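Local coordinates for protein putative histidinol-phosphate aminotransferase (Burkholderia pseudomallei, PDB 3P1T) that probably transfers the amino group of L-histidinol phosphate to 2-oxoglutarate, using pyridoxal 5'-phosphate, in the biosynthesis of histidine, at residues G267-R271 with L330-S334. Numbering follows the deposited sequence.
Sequences GLGYR and LAEYS
Tyr270 reaches across from the loop that follows helix 244-267 and puts its hydroxyl on the last turn of helix 320-333, in the small C-terminal domain of this fold-type I PLP-dependent aminotransferase. A Schellman motif ends helix 244-267: Gly269, with positive phi, is the first residue to leave helical geometry, and Tyr270 comes directly after it. With CG anti to its own carbonyl carbon (chi1 -65°), the phenol extends toward the helix end, and Tyr270 OH donates to Leu330 O at 2.7 Å. The carbonyl oxygen meets the phenol ring edge-on, and the hydroxyl approaches one of its lone pairs within the carbonyl plane, with a C=O...O angle of 124°. The same carbonyl also takes the amide of Ser334, so two donors grip it where the helix runs out. Leu330 passes obliquely to the phenol and lays its CB 3.8 Å from Tyr270 CZ; its side chain is buried, packing on Leu265 and Leu294. Tyr333 runs at about a right angle to Tyr270 and meets the hydroxyl with a ring edge, Tyr333 CD2 3.5 Å from Tyr270 OH, while Tyr333 OH is hydrogen-bonded to Thr290 OG1 in helix 288-296. Two residues before Tyr270, Leu268 spreads both methyls over Ala331, CD1 lying 3.7 Å from Ala331 CA and CD2 3.9 Å from its CB. This small surface contact thus ties together the C-terminal ends of helices 244-267 and 320-333. Beside Leu268, Ser334, just past the helix, turns its OG back onto the last turn and donates to Ala331 O at 2.8 Å, tilted 23° from the carbonyl plane.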
loop_
_atom_site.group_PDB
_atom_site.type_symbol
_atom_site.label_atom_id
_atom_site.label_comp_id
_atom_site.label_asym_id
_atom_site.label_seq_id
_atom_site.Cartn_x
_atom_site.Cartn_y
_atom_site.Cartn_z
ATOM N N GLY A 267 -33.884 -22.786 15.574
ATOM C CA GLY A 267 -35.298 -22.919 15.908
ATOM C C GLY A 267 -36.179 -22.983 14.674
ATOM O O GLY A 267 -37.280 -23.537 14.723
ATOM N N LEU A 268 -35.690 -22.407 13.553
ATOM C CA LEU A 268 -36.355 -22.417 12.245
ATOM C C LEU A 268 -36.003 -23.718 11.463
ATOM O O LEU A 268 -36.559 -23.959 10.382
ATOM C CB LEU A 268 -35.982 -21.162 11.418
ATOM C CG LEU A 268 -36.556 -19.832 11.912
ATOM C CD1 LEU A 268 -35.934 -18.675 11.193
ATOM C CD2 LEU A 268 -38.075 -19.776 11.768
ATOM N N GLY A 269 -35.098 -24.525 12.023
ATOM C CA GLY A 269 -34.680 -25.795 11.444
ATOM C C GLY A 269 -33.363 -25.815 10.702
ATOM O O GLY A 269 -32.968 -26.872 10.208
ATOM N N TYR A 270 -32.670 -24.665 10.624
ATOM C CA TYR A 270 -31.372 -24.559 9.941
ATOM C C TYR A 270 -30.262 -25.192 10.789
ATOM O O TYR A 270 -30.370 -25.259 12.017
ATOM C CB TYR A 270 -31.024 -23.091 9.608
ATOM C CG TYR A 270 -31.960 -22.455 8.603
ATOM C CD1 TYR A 270 -31.752 -22.608 7.237
ATOM C CD2 TYR A 270 -33.044 -21.683 9.016
ATOM C CE1 TYR A 270 -32.613 -22.029 6.304
ATOM C CE2 TYR A 270 -33.932 -21.125 8.094
ATOM C CZ TYR A 270 -33.718 -21.306 6.737
ATOM O OH TYR A 270 -34.579 -20.739 5.824
ATOM N N ARG A 271 -29.218 -25.703 10.115
ATOM C CA ARG A 271 -28.070 -26.302 10.800
ATOM C C ARG A 271 -26.947 -25.274 10.775
ATOM O O ARG A 271 -26.398 -24.943 9.722
ATOM C CB ARG A 271 -27.666 -27.663 10.200
ATOM C CG ARG A 271 -28.754 -28.722 10.350
ATOM C CD ARG A 271 -28.225 -30.110 10.610
ATOM N NE ARG A 271 -29.331 -31.064 10.635
ATOM C CZ ARG A 271 -29.529 -31.991 9.705
ATOM N NH1 ARG A 271 -28.663 -32.138 8.710
ATOM N NH2 ARG A 271 -30.566 -32.813 9.790
ATOM N N LEU A 330 -35.366 -15.744 6.097
ATOM C CA LEU A 330 -35.105 -17.181 6.227
ATOM C C LEU A 330 -36.237 -17.859 7.030
ATOM O O LEU A 330 -36.408 -19.077 6.909
ATOM C CB LEU A 330 -33.721 -17.488 6.829
ATOM C CG LEU A 330 -32.518 -17.183 5.911
ATOM C CD1 LEU A 330 -31.213 -17.368 6.640
ATOM C CD2 LEU A 330 -32.518 -18.046 4.675
ATOM N N ALA A 331 -37.044 -17.090 7.793
ATOM C CA ALA A 331 -38.226 -17.678 8.434
ATOM C C ALA A 331 -39.233 -18.030 7.340
ATOM O O ALA A 331 -39.771 -19.141 7.328
ATOM C CB ALA A 331 -38.830 -16.733 9.462
ATOM N N GLU A 332 -39.394 -17.108 6.358
ATOM C CA GLU A 332 -40.262 -17.257 5.188
ATOM C C GLU A 332 -39.780 -18.425 4.304
ATOM O O GLU A 332 -40.606 -19.224 3.861
ATOM C CB GLU A 332 -40.296 -15.942 4.384
ATOM C CG GLU A 332 -41.293 -15.917 3.234
ATOM C CD GLU A 332 -41.153 -14.787 2.228
ATOM O OE1 GLU A 332 -40.516 -13.752 2.541
ATOM O OE2 GLU A 332 -41.698 -14.942 1.112
ATOM N N TYR A 333 -38.456 -18.537 4.089
ATOM C CA TYR A 333 -37.830 -19.579 3.273
ATOM C C TYR A 333 -37.974 -20.983 3.897
ATOM O O TYR A 333 -38.054 -21.953 3.138
ATOM C CB TYR A 333 -36.343 -19.260 3.063
ATOM C CG TYR A 333 -35.654 -20.101 2.005
ATOM C CD1 TYR A 333 -36.039 -20.032 0.667
ATOM C CD2 TYR A 333 -34.552 -20.887 2.323
ATOM C CE1 TYR A 333 -35.389 -20.781 -0.317
ATOM C CE2 TYR A 333 -33.895 -21.645 1.350
ATOM C CZ TYR A 333 -34.307 -21.578 0.025
ATOM O OH TYR A 333 -33.631 -22.290 -0.943
ATOM N N SER A 334 -38.037 -21.108 5.251
ATOM C CA SER A 334 -38.169 -22.420 5.918
ATOM C C SER A 334 -39.592 -23.031 5.715
ATOM O O SER A 334 -39.843 -24.160 6.159
ATOM C CB SER A 334 -37.841 -22.328 7.408
ATOM O OG SER A 334 -38.837 -21.649 8.154
#